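Local coordinates for botulinum neurotoxin type G (Clostridium botulinum, PDB 3MPP), which targets host cells and delivers a protease light chain into their cytosol, its receptor-binding domain attaching the toxin to the cell surface, at residues S259-T263 and D394-C398; R321-N327 and P344-L350; L153-N157 and K166-I170; D65-I69 and F204-L208. The protein carries 4 engineered substitutions. All coordinates share one frame; numbering follows the deposited sequence.

Contact 1: S259-T263 and D394-C398; sequences SMGET and DNYFC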
loop_
_atom_site.group_PDB
_atom_site.type_symbol
_atom_site.label_atom_id
_atom_site.label_comp_id
_atom_site.label_asym_id
_atom_site.label_seq_id
_atom_site.Cartn_x
_atom_site.Cartn_y
_atom_site.Cartn_z
ATOM N N SER A 259 31.014 2.804 10.506
ATOM C CA SER A 259 29.883 2.443 11.367
ATOM C C SER A 259 28.658 3.296 11.021
ATOM O O SER A 259 27.964 3.762 11.923
ATOM C CB SER A 259 30.242 2.655 12.847
ATOM O OG SER A 259 31.317 1.816 13.284
ATOM N N MET A 260 28.419 3.533 9.728
ATOM C CA MET A 260 27.308 4.388 9.297
ATOM C C MET A 260 26.529 3.797 8.138
ATOM O O MET A 260 26.953 2.811 7.533
ATOM C CB MET A 260 27.821 5.767 8.871
ATOM C CG MET A 260 28.488 6.550 9.986
ATOM S SD MET A 260 29.334 8.016 9.369
ATOM C CE MET A 260 30.073 8.592 10.895
ATOM N N GLY A 261 25.396 4.428 7.825
ATOM C CA GLY A 261 24.658 4.128 6.610
ATOM C C GLY A 261 24.938 5.195 5.576
ATOM O O GLY A 261 24.770 6.386 5.849
ATOM N N GLU A 262 25.390 4.779 4.391
ATOM C CA GLU A 262 25.604 5.707 3.288
ATOM C C GLU A 262 24.571 5.366 2.219
ATOM O O GLU A 262 24.040 4.257 2.212
ATOM C CB GLU A 262 27.018 5.535 2.715
ATOM C CG GLU A 262 27.350 4.061 2.423
ATOM C CD GLU A 262 28.736 3.839 1.819
ATOM O OE1 GLU A 262 29.567 4.782 1.813
ATOM O OE2 GLU A 262 28.987 2.706 1.351
ATOM N N THR A 263 24.266 6.301 1.326
ATOM C CA THR A 263 23.355 5.969 0.236
ATOM C C THR A 263 24.095 5.205 -0.861
ATOM O O THR A 263 25.308 5.318 -0.993
ATOM C CB THR A 263 22.667 7.213 -0.359
ATOM O OG1 THR A 263 23.649 8.083 -0.930
ATOM C CG2 THR A 263 21.868 7.968 0.729
ATOM N N ASP A 394 29.509 13.195 1.176
ATOM C CA ASP A 394 28.585 12.105 0.855
ATOM C C ASP A 394 27.289 12.239 1.645
ATOM O O ASP A 394 27.206 13.022 2.596
ATOM C CB ASP A 394 29.217 10.750 1.165
ATOM C CG ASP A 394 30.391 10.433 0.261
ATOM O OD1 ASP A 394 31.509 10.916 0.544
ATOM O OD2 ASP A 394 30.196 9.696 -0.726
ATOM N N ASN A 395 26.281 11.478 1.236
ATOM C CA ASN A 395 24.976 11.524 1.878
ATOM C C ASN A 395 24.856 10.363 2.859
ATOM O O ASN A 395 25.113 9.223 2.495
ATOM C CB ASN A 395 23.861 11.482 0.818
ATOM C CG ASN A 395 23.840 12.733 -0.037
ATOM O OD1 ASN A 395 24.232 13.803 0.430
ATOM N ND2 ASN A 395 23.394 12.614 -1.282
ATOM N N TYR A 396 24.480 10.664 4.100
ATOM C CA TYR A 396 24.462 9.660 5.164
ATOM C C TYR A 396 23.109 9.591 5.858
ATOM O O TYR A 396 22.428 10.609 5.996
ATOM C CB TYR A 396 25.522 9.975 6.223
ATOM C CG TYR A 396 26.932 9.750 5.751
ATOM C CD1 TYR A 396 27.532 8.503 5.869
ATOM C CD2 TYR A 396 27.666 10.781 5.181
ATOM C CE1 TYR A 396 28.828 8.287 5.439
ATOM C CE2 TYR A 396 28.970 10.577 4.752
ATOM C CZ TYR A 396 29.539 9.325 4.880
ATOM O OH TYR A 396 30.826 9.110 4.451
ATOM N N PHE A 397 22.740 8.377 6.266
ATOM C CA PHE A 397 21.645 8.112 7.203
ATOM C C PHE A 397 21.963 8.915 8.464
ATOM O O PHE A 397 22.985 8.683 9.099
ATOM C CB PHE A 397 21.664 6.602 7.499
ATOM C CG PHE A 397 20.442 6.062 8.233
ATOM C CD1 PHE A 397 19.180 6.629 8.078
ATOM C CD2 PHE A 397 20.570 4.919 9.035
ATOM C CE1 PHE A 397 18.063 6.087 8.746
ATOM C CE2 PHE A 397 19.469 4.372 9.698
ATOM C CZ PHE A 397 18.213 4.951 9.544
ATOM N N CYS A 398 21.111 9.878 8.818
ATOM C CA CYS A 398 21.438 10.783 9.910
ATOM C C CYS A 398 20.199 11.119 10.723
ATOM O O CYS A 398 19.090 10.727 10.370
ATOM C CB CYS A 398 22.038 12.093 9.357
ATOM S SG CYS A 398 20.818 13.133 8.515
HETATM O O HOH W 1 24.758 6.621 9.491
HETATM O O HOH W 2 22.418 10.174 -2.542
#
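Strands 260-263 and 394-398 meet through one bridge, Glu-262 opposite Tyr-396, and their axes approach to 4.6 Å at 133° between chain directions, well short of antiparallel. Two backbone hydrogen bonds flank the bridge: Phe-397 N to Gly-261 O at 2.9 Å, and the longer Thr-263 N to Asn-395 O at 3.3 Å. One water extends the backbone pairing, accepting from Gly-261 N and donating to Phe-397 O; another links the side chains of Asn-395, at ND2, and Thr-263, at OG1, where the CB of Asn-395 also packs 3.8 Å from that hydroxyl oxygen. Met-260 supplies the Met-aromatic contact, its extended chain carrying SD slantwise to the Tyr-396 ring, 4.5 Å from the ring centroid. Gly-261 O comes to the same ring, 3.5 Å from CD1. The CG of Phe-397 is anti to its backbone N (chi1 -168°), which takes the phenyl ring away from Gly-261 toward Trp-420 and Phe-377, while its CB stays against Gly-261 O. Strand 260-270 begins at a G1 beta bulge, where Ser-259 and Met-260 both face Phe-255. A single beta bridge thus attaches strand 260-270, which pairs with 250-255, to strand 394-400 of the larger sheet in the beta-trefoil subdomain.

Contact 2: R321-N327 and P344-L350; sequences RVYVLVN and PTFYDVL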
loop_
_atom_site.group_PDB
_atom_site.type_symbol
_atom_site.label_atom_id
_atom_site.label_comp_id
_atom_site.label_asym_id
_atom_site.label_seq_id
_atom_site.Cartn_x
_atom_site.Cartn_y
_atom_site.Cartn_z
ATOM N N ARG A 321 22.408 -2.258 15.959
ATOM C CA ARG A 321 21.265 -1.440 16.306
ATOM C C ARG A 321 21.606 -0.023 15.943
ATOM O O ARG A 321 22.787 0.335 15.868
ATOM C CB ARG A 321 20.982 -1.542 17.808
ATOM C CG ARG A 321 19.910 -0.572 18.308
ATOM C CD ARG A 321 19.501 -0.907 19.733
ATOM N NE ARG A 321 18.835 -2.202 19.781
ATOM C CZ ARG A 321 18.464 -2.808 20.903
ATOM N NH1 ARG A 321 18.703 -2.238 22.084
ATOM N NH2 ARG A 321 17.854 -3.983 20.840
ATOM N N VAL A 322 20.574 0.782 15.707
ATOM C CA VAL A 322 20.764 2.179 15.376
ATOM C C VAL A 322 20.927 2.995 16.653
ATOM O O VAL A 322 20.097 2.901 17.553
ATOM C CB VAL A 322 19.569 2.729 14.564
ATOM C CG1 VAL A 322 19.767 4.204 14.275
ATOM C CG2 VAL A 322 19.382 1.926 13.239
ATOM N N TYR A 323 21.996 3.789 16.725
ATOM C CA TYR A 323 22.220 4.675 17.872
ATOM C C TYR A 323 22.311 6.147 17.486
ATOM O O TYR A 323 22.850 6.506 16.435
ATOM C CB TYR A 323 23.471 4.278 18.673
ATOM C CG TYR A 323 23.336 2.969 19.420
ATOM C CD1 TYR A 323 22.896 2.934 20.734
ATOM C CD2 TYR A 323 23.640 1.764 18.796
ATOM C CE1 TYR A 323 22.780 1.732 21.422
ATOM C CE2 TYR A 323 23.517 0.561 19.463
ATOM C CZ TYR A 323 23.089 0.549 20.774
ATOM O OH TYR A 323 22.957 -0.655 21.413
ATOM N N VAL A 324 21.796 6.993 18.363
ATOM C CA VAL A 324 21.903 8.424 18.203
ATOM C C VAL A 324 23.010 8.984 19.106
ATOM O O VAL A 324 23.061 8.673 20.296
ATOM C CB VAL A 324 20.566 9.091 18.543
ATOM C CG1 VAL A 324 20.728 10.617 18.632
ATOM C CG2 VAL A 324 19.532 8.717 17.493
ATOM N N LEU A 325 23.887 9.809 18.545
ATOM C CA LEU A 325 24.908 10.455 19.362
ATOM C C LEU A 325 24.250 11.552 20.195
ATOM O O LEU A 325 23.852 12.577 19.663
ATOM C CB LEU A 325 26.019 11.021 18.476
ATOM C CG LEU A 325 27.148 10.029 18.185
ATOM C CD1 LEU A 325 26.654 8.895 17.307
ATOM C CD2 LEU A 325 28.351 10.724 17.551
ATOM N N VAL A 326 24.129 11.338 21.499
ATOM C CA VAL A 326 23.358 12.259 22.339
ATOM C C VAL A 326 24.054 13.566 22.698
ATOM O O VAL A 326 23.389 14.558 22.974
ATOM C CB VAL A 326 22.873 11.591 23.640
ATOM C CG1 VAL A 326 21.733 10.645 23.339
ATOM C CG2 VAL A 326 24.010 10.874 24.328
ATOM N N ASN A 327 25.380 13.571 22.685
ATOM C CA ASN A 327 26.132 14.752 23.086
ATOM C C ASN A 327 26.694 15.528 21.902
ATOM O O ASN A 327 27.736 16.166 22.012
ATOM C CB ASN A 327 27.266 14.380 24.048
ATOM C CG ASN A 327 26.755 13.912 25.405
ATOM O OD1 ASN A 327 27.342 13.028 26.033
ATOM N ND2 ASN A 327 25.651 14.503 25.860
ATOM N N PRO A 344 26.614 5.449 27.420
ATOM C CA PRO A 344 25.637 6.540 27.569
ATOM C C PRO A 344 25.864 7.722 26.614
ATOM O O PRO A 344 25.038 8.632 26.591
ATOM C CB PRO A 344 25.837 7.015 29.023
ATOM C CG PRO A 344 26.970 6.232 29.583
ATOM C CD PRO A 344 27.583 5.384 28.526
ATOM N N THR A 345 26.950 7.732 25.843
ATOM C CA THR A 345 27.100 8.791 24.843
ATOM C C THR A 345 26.233 8.490 23.615
ATOM O O THR A 345 26.114 9.306 22.704
ATOM C CB THR A 345 28.557 8.990 24.414
ATOM O OG1 THR A 345 29.052 7.775 23.846
ATOM C CG2 THR A 345 29.427 9.411 25.614
ATOM N N PHE A 346 25.630 7.306 23.596
ATOM C CA PHE A 346 24.733 6.933 22.508
ATOM C C PHE A 346 23.374 6.579 23.096
ATOM O O PHE A 346 23.278 6.219 24.270
ATOM C CB PHE A 346 25.289 5.743 21.730
ATOM C CG PHE A 346 26.708 5.932 21.250
ATOM C CD1 PHE A 346 27.002 6.849 20.250
ATOM C CD2 PHE A 346 27.737 5.179 21.782
ATOM C CE1 PHE A 346 28.315 7.019 19.804
ATOM C CE2 PHE A 346 29.045 5.340 21.340
ATOM C CZ PHE A 346 29.328 6.261 20.345
ATOM N N TYR A 347 22.328 6.666 22.281
ATOM C CA TYR A 347 20.983 6.376 22.747
ATOM C C TYR A 347 20.189 5.676 21.650
ATOM O O TYR A 347 20.240 6.083 20.480
ATOM C CB TYR A 347 20.306 7.687 23.138
ATOM C CG TYR A 347 18.994 7.538 23.888
ATOM C CD1 TYR A 347 18.896 6.704 24.991
ATOM C CD2 TYR A 347 17.863 8.270 23.513
ATOM C CE1 TYR A 347 17.710 6.579 25.701
ATOM C CE2 TYR A 347 16.669 8.154 24.224
ATOM C CZ TYR A 347 16.603 7.304 25.312
ATOM O OH TYR A 347 15.432 7.166 26.022
ATOM N N ASP A 348 19.438 4.638 22.018
ATOM C CA ASP A 348 18.779 3.810 21.008
ATOM C C ASP A 348 17.255 3.838 21.049
ATOM O O ASP A 348 16.599 3.253 20.191
ATOM C CB ASP A 348 19.271 2.363 21.074
ATOM C CG ASP A 348 19.011 1.710 22.439
ATOM O OD1 ASP A 348 18.610 2.405 23.393
ATOM O OD2 ASP A 348 19.221 0.496 22.553
ATOM N N VAL A 349 16.697 4.538 22.020
ATOM C CA VAL A 349 15.241 4.606 22.152
ATOM C C VAL A 349 14.619 5.634 21.179
ATOM O O VAL A 349 14.849 6.853 21.277
ATOM C CB VAL A 349 14.836 4.911 23.597
ATOM C CG1 VAL A 349 13.320 4.988 23.705
ATOM C CG2 VAL A 349 15.421 3.839 24.545
ATOM N N LEU A 350 13.848 5.118 20.228
ATOM C CA LEU A 350 13.256 5.926 19.175
ATOM C C LEU A 350 11.735 5.895 19.255
ATOM O O LEU A 350 11.152 5.086 19.976
ATOM C CB LEU A 350 13.659 5.373 17.805
ATOM C CG LEU A 350 15.141 5.076 17.612
ATOM C CD1 LEU A 350 15.383 4.420 16.237
ATOM C CD2 LEU A 350 15.938 6.363 17.790
HETATM O O HOH W 3 17.452 1.852 17.887
HETATM O O HOH W 4 21.591 -0.523 24.010
#
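Val-324 and Tyr-347 form an antiparallel hydrogen-bonded pair in which both amides and both carbonyls are used: Val-324 N gives a nearly straight bond of 2.8 Å to Tyr-347 O, and Tyr-347 N returns one of 2.9 Å to Val-324 O, in the carbonyl plane. Past the strand end, Val-326 N reaches Thr-345 O at 3.1 Å from above the carbonyl plane. In the other direction direct pairing gives way to a water that donates to both Val-322 O and Asp-348 O. The carboxylate of Asp-348 has two partners on OD2. Arg-321 NH1 makes a salt bridge to it at 2.8 Å, the guanidinium and carboxylate planes 40° apart, and a second water donates to it while also bonding Tyr-323 OH. Asp-348 lies alongside the Tyr-323 ring, its carboxylate almost parallel to it. Arg-321 is held further by Asn-311 at NE and by a cation-pi contact with Tyr-309; Tyr-323 OH also bonds Asn-341 N. Apolar contacts fill the rest: Leu-325 CD1 sits in plane at the edge of the Phe-346 ring, 3.5 Å from CE1, and Val-326 CG1 presses to 3.3 Å from Tyr-347 CB. With one carboxylate oxygen gripped by an arginine and a water, Asp-348 is probably stabilised as an anion; the salt bridge and the two waters link the segments where direct backbone hydrogen bonds stop.

Contact 3: L153-N157 and K166-I170; sequences LGNAN and KSEKI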
loop_
_atom_site.group_PDB
_atom_site.type_symbol
_atom_site.label_atom_id
_atom_site.label_comp_id
_atom_site.label_asym_id
_atom_site.label_seq_id
_atom_site.Cartn_x
_atom_site.Cartn_y
_atom_site.Cartn_z
ATOM N N LEU A 153 -26.993 10.708 -16.468
ATOM C CA LEU A 153 -26.739 11.750 -17.466
ATOM C C LEU A 153 -26.388 11.226 -18.869
ATOM O O LEU A 153 -26.850 11.786 -19.863
ATOM C CB LEU A 153 -25.670 12.735 -16.970
ATOM C CG LEU A 153 -25.520 14.070 -17.709
ATOM C CD1 LEU A 153 -24.917 15.122 -16.792
ATOM C CD2 LEU A 153 -24.672 13.917 -18.964
ATOM N N GLY A 154 -25.582 10.169 -18.964
ATOM C CA GLY A 154 -25.043 9.466 -17.816
ATOM C C GLY A 154 -23.531 9.383 -17.816
ATOM O O GLY A 154 -22.913 9.005 -18.811
ATOM N N ASN A 155 -22.934 9.739 -16.686
ATOM C CA ASN A 155 -21.489 9.681 -16.538
ATOM C C ASN A 155 -21.031 8.528 -15.655
ATOM O O ASN A 155 -21.668 8.195 -14.655
ATOM C CB ASN A 155 -20.947 11.003 -15.994
ATOM C CG ASN A 155 -20.824 12.065 -17.064
ATOM O OD1 ASN A 155 -21.149 11.830 -18.226
ATOM N ND2 ASN A 155 -20.345 13.240 -16.679
ATOM N N ALA A 156 -19.926 7.913 -16.050
ATOM C CA ALA A 156 -19.242 6.955 -15.202
ATOM C C ALA A 156 -17.928 7.586 -14.778
ATOM O O ALA A 156 -17.229 8.168 -15.604
ATOM C CB ALA A 156 -18.996 5.657 -15.955
ATOM N N ASN A 157 -17.605 7.486 -13.490
ATOM C CA ASN A 157 -16.371 8.058 -12.953
ATOM C C ASN A 157 -15.550 7.022 -12.204
ATOM O O ASN A 157 -16.102 6.192 -11.481
ATOM C CB ASN A 157 -16.681 9.211 -11.996
ATOM C CG ASN A 157 -17.620 10.244 -12.599
ATOM O OD1 ASN A 157 -18.750 9.934 -12.972
ATOM N ND2 ASN A 157 -17.156 11.480 -12.678
ATOM N N LYS A 166 -10.870 9.395 -13.971
ATOM C CA LYS A 166 -11.568 9.367 -15.251
ATOM C C LYS A 166 -13.067 9.535 -15.088
ATOM O O LYS A 166 -13.628 9.238 -14.036
ATOM C CB LYS A 166 -11.242 8.093 -16.033
ATOM C CG LYS A 166 -9.986 8.228 -16.860
ATOM C CD LYS A 166 -9.790 7.081 -17.805
ATOM C CE LYS A 166 -8.403 7.138 -18.407
ATOM N NZ LYS A 166 -8.085 5.876 -19.116
ATOM N N SER A 167 -13.714 10.022 -16.138
ATOM C CA SER A 167 -15.141 10.279 -16.095
ATOM C C SER A 167 -15.668 10.417 -17.516
ATOM O O SER A 167 -15.334 11.375 -18.213
ATOM C CB SER A 167 -15.415 11.548 -15.288
ATOM O OG SER A 167 -16.785 11.899 -15.334
ATOM N N GLU A 168 -16.484 9.457 -17.947
ATOM C CA GLU A 168 -16.980 9.440 -19.322
ATOM C C GLU A 168 -18.455 9.059 -19.439
ATOM O O GLU A 168 -19.032 8.463 -18.529
ATOM C CB GLU A 168 -16.157 8.466 -20.168
ATOM C CG GLU A 168 -14.653 8.588 -19.994
ATOM C CD GLU A 168 -13.911 7.389 -20.561
ATOM O OE1 GLU A 168 -12.735 7.191 -20.192
ATOM O OE2 GLU A 168 -14.507 6.644 -21.371
ATOM N N LYS A 169 -19.056 9.410 -20.577
ATOM C CA LYS A 169 -20.359 8.877 -20.963
ATOM C C LYS A 169 -20.132 7.796 -22.021
ATOM O O LYS A 169 -19.042 7.707 -22.587
ATOM C CB LYS A 169 -21.268 9.985 -21.502
ATOM C CG LYS A 169 -20.754 10.680 -22.749
ATOM C CD LYS A 169 -20.186 12.051 -22.417
ATOM C CE LYS A 169 -21.276 12.977 -21.893
ATOM N NZ LYS A 169 -20.791 14.372 -21.711
ATOM N N ILE A 170 -21.146 6.982 -22.305
ATOM C CA ILE A 170 -22.473 7.118 -21.715
ATOM C C ILE A 170 -22.759 6.031 -20.686
ATOM O O ILE A 170 -23.892 5.568 -20.564
ATOM C CB ILE A 170 -23.574 7.103 -22.801
ATOM C CG1 ILE A 170 -23.182 6.175 -23.953
ATOM C CG2 ILE A 170 -23.821 8.506 -23.341
ATOM C CD1 ILE A 170 -23.043 4.722 -23.562
#
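Ala-156 and Glu-168 make both backbone hydrogen bonds between segments 153-157 and 166-170, at the open end of the hairpin of strands 156-160 and 163-168; Lys-166 continues the pairing with Ile-158. Ala-156 N points almost straight at Glu-168 O, 2.7 Å with 176° at the hydrogen, and Glu-168 N gives a bond of 2.8 Å back to Ala-156 O.

Weaker CA-H...O contacts line both sides of this pair. Ser-167 CA lies 3.0 Å from Ala-156 O, Asn-157 CA approaches Lys-166 O, and Asn-155 CA approaches Glu-168 O. Toward the open end Lys-169 CA lies 3.3 Å from Gly-154 O, and Ile-170 CA lies 3.5 Å from Gly-154 O. The peptide bonds before Gly-154 and before Ile-170 are both modelled as cis, which is doubtful beside poorly ordered chain.

Among the side chains, Asn-157 and Ser-167 share one face as a non-hydrogen-bonded pair whose CA atoms are just 4.0 Å apart. A chi1 of 174° turns Ser-167 OG toward the asparagine amide, 2.7 Å from Asn-157 ND2, but the angle is too poor for a hydrogen bond. Lys-169 leans its CB on Gly-154 O and runs alongside Asn-155. On the face of Ala-156 and Glu-168, the glutamate chain touches Ile-126 of strand 123-129.

Asp-151 OD1 accepts hydrogen bonds from both Leu-153 N and Asn-155 N. Gly-154 O, by contrast, is buried without a hydrogen-bond donor, so at that end the contact relies on weak CH donors, whereas two strong backbone bonds hold the pairing at Ala-156.

Contact 4: D65-I69 and F204-L208; sequences DNFSI and FGREL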
loop_
_atom_site.group_PDB
_atom_site.type_symbol
_atom_site.label_atom_id
_atom_site.label_comp_id
_atom_site.label_asym_id
_atom_site.label_seq_id
_atom_site.Cartn_x
_atom_site.Cartn_y
_atom_site.Cartn_z
ATOM N N ASP A 65 -30.057 3.319 -11.845
ATOM C CA ASP A 65 -29.056 3.859 -12.757
ATOM C C ASP A 65 -28.095 4.798 -12.027
ATOM O O ASP A 65 -27.247 5.440 -12.647
ATOM C CB ASP A 65 -29.731 4.588 -13.923
ATOM C CG ASP A 65 -28.794 4.809 -15.096
ATOM O OD1 ASP A 65 -27.800 4.064 -15.212
ATOM O OD2 ASP A 65 -29.054 5.725 -15.904
ATOM N N ASN A 66 -28.241 4.877 -10.707
ATOM C CA ASN A 66 -27.336 5.666 -9.871
ATOM C C ASN A 66 -26.786 4.870 -8.690
ATOM O O ASN A 66 -27.492 4.614 -7.718
ATOM C CB ASN A 66 -28.026 6.936 -9.359
ATOM C CG ASN A 66 -27.881 8.104 -10.311
ATOM O OD1 ASN A 66 -28.053 7.962 -11.519
ATOM N ND2 ASN A 66 -27.561 9.271 -9.768
ATOM N N PHE A 67 -25.520 4.479 -8.774
ATOM C CA PHE A 67 -24.898 3.773 -7.666
ATOM C C PHE A 67 -23.385 3.916 -7.712
ATOM O O PHE A 67 -22.828 4.464 -8.667
ATOM C CB PHE A 67 -25.304 2.297 -7.658
ATOM C CG PHE A 67 -24.603 1.465 -8.694
ATOM C CD1 PHE A 67 -24.929 1.581 -10.034
ATOM C CD2 PHE A 67 -23.633 0.556 -8.324
ATOM C CE1 PHE A 67 -24.287 0.808 -10.986
ATOM C CE2 PHE A 67 -22.988 -0.218 -9.268
ATOM C CZ PHE A 67 -23.317 -0.092 -10.601
ATOM N N SER A 68 -22.730 3.429 -6.664
ATOM C CA SER A 68 -21.283 3.537 -6.553
ATOM C C SER A 68 -20.710 2.250 -5.999
ATOM O O SER A 68 -21.330 1.597 -5.157
ATOM C CB SER A 68 -20.905 4.698 -5.631
ATOM O OG SER A 68 -21.540 5.901 -6.029
ATOM N N ILE A 69 -19.524 1.894 -6.481
ATOM C CA ILE A 69 -18.800 0.730 -6.002
ATOM C C ILE A 69 -17.485 1.217 -5.414
ATOM O O ILE A 69 -16.798 2.034 -6.032
ATOM C CB ILE A 69 -18.462 -0.229 -7.151
ATOM C CG1 ILE A 69 -19.734 -0.709 -7.845
ATOM C CG2 ILE A 69 -17.650 -1.417 -6.638
ATOM C CD1 ILE A 69 -20.698 -1.403 -6.918
ATOM N N PHE A 204 -22.945 1.343 -2.763
ATOM C CA PHE A 204 -23.829 2.450 -2.391
ATOM C C PHE A 204 -24.958 2.632 -3.398
ATOM O O PHE A 204 -24.764 2.460 -4.602
ATOM C CB PHE A 204 -23.042 3.751 -2.234
ATOM C CG PHE A 204 -22.046 3.717 -1.113
ATOM C CD1 PHE A 204 -22.429 4.039 0.177
ATOM C CD2 PHE A 204 -20.728 3.355 -1.348
ATOM C CE1 PHE A 204 -21.519 4.008 1.213
ATOM C CE2 PHE A 204 -19.813 3.319 -0.318
ATOM C CZ PHE A 204 -20.211 3.648 0.968
ATOM N N GLY A 205 -26.139 2.982 -2.896
ATOM C CA GLY A 205 -27.318 3.095 -3.734
ATOM C C GLY A 205 -27.450 4.437 -4.422
ATOM O O GLY A 205 -28.502 4.761 -4.972
ATOM N N ARG A 206 -26.382 5.223 -4.388
ATOM C CA ARG A 206 -26.387 6.537 -5.015
ATOM C C ARG A 206 -25.015 6.860 -5.581
ATOM O O ARG A 206 -24.028 6.213 -5.235
ATOM C CB ARG A 206 -26.812 7.602 -4.003
ATOM C CG ARG A 206 -28.240 7.425 -3.513
ATOM C CD ARG A 206 -28.495 8.143 -2.200
ATOM N NE ARG A 206 -29.710 7.655 -1.553
ATOM C CZ ARG A 206 -29.772 6.535 -0.840
ATOM N NH1 ARG A 206 -28.689 5.786 -0.684
ATOM N NH2 ARG A 206 -30.914 6.159 -0.285
ATOM N N GLU A 207 -24.958 7.852 -6.462
ATOM C CA GLU A 207 -23.687 8.339 -6.976
ATOM C C GLU A 207 -23.035 9.256 -5.947
ATOM O O GLU A 207 -23.505 10.372 -5.716
ATOM C CB GLU A 207 -23.884 9.094 -8.293
ATOM C CG GLU A 207 -22.622 9.782 -8.805
ATOM C CD GLU A 207 -22.907 10.857 -9.840
ATOM O OE1 GLU A 207 -24.095 11.145 -10.086
ATOM O OE2 GLU A 207 -21.945 11.420 -10.404
ATOM N N LEU A 208 -21.961 8.778 -5.322
ATOM C CA LEU A 208 -21.208 9.599 -4.383
ATOM C C LEU A 208 -20.480 10.695 -5.150
ATOM O O LEU A 208 -19.919 10.441 -6.218
ATOM C CB LEU A 208 -20.194 8.752 -3.601
ATOM C CG LEU A 208 -20.729 7.661 -2.668
ATOM C CD1 LEU A 208 -19.583 6.906 -2.008
ATOM C CD2 LEU A 208 -21.659 8.253 -1.618
#
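At the end of the antiparallel pairing between strands 67-74 and 195-204, in the concanavalin-like N-terminal subdomain, Ser-68 and Phe-204 form a hydrogen-bonded pair. Phe-204 N reaches Ser-68 O at 2.9 Å, and Ser-68 N reaches Phe-204 O at 3.1 Å. The chain then turns at Gly-205 and folds back over the serine. With OG anti to its carbonyl carbon (chi1 -53°), Ser-68 sends its hydroxyl into this turn: it donates to Arg-206 O over 2.6 Å, in the carbonyl plane and on a lone pair, and accepts a nearly straight bond from Leu-208 N at 3.0 Å. Leu-208 CG packs 3.9 Å from the same oxygen, while its CD1 lies over one face of the Phe-204 ring, toward the rim. Phe-67 brings its CB to 3.1 Å from Phe-204 O, but its ring leads off to meet Trp-103. Across the segments Asn-66 O and Gly-205 O, both acceptors, are modelled 2.9 Å apart, a doubtful approach. Farther along the loop, Glu-207 OE2 lies close to Asp-151 OD2, which could raise the proton affinity of one of the two acids. One hydroxyl, used as donor and acceptor at once, thus ties the loop leading to helix 210-220 onto the strand.

In the fold
The four contacts divide between the two subdomains of the receptor-binding domain. Contacts 3 and 4 lie in the N-terminal one, centres 13 Å apart, on a shared antiparallel sheet; contact 3 falls in sequence between the two segments of contact 4. Contacts 1 and 2 lie in the C-terminal trefoil, centres 16 Å apart, and both reach the same antiparallel sheet, with contact 2 falling within the span between the segments of contact 1. The two pairs sit on opposite sides of the chain's centre, their centres 50 to 56 Å apart. All four contacts are made within a single subdomain, none between the two. The inferred ganglioside-binding Trp-402 follows strand 394-400, about 12 Å from Asn-395 of contact 1, side chain to side chain.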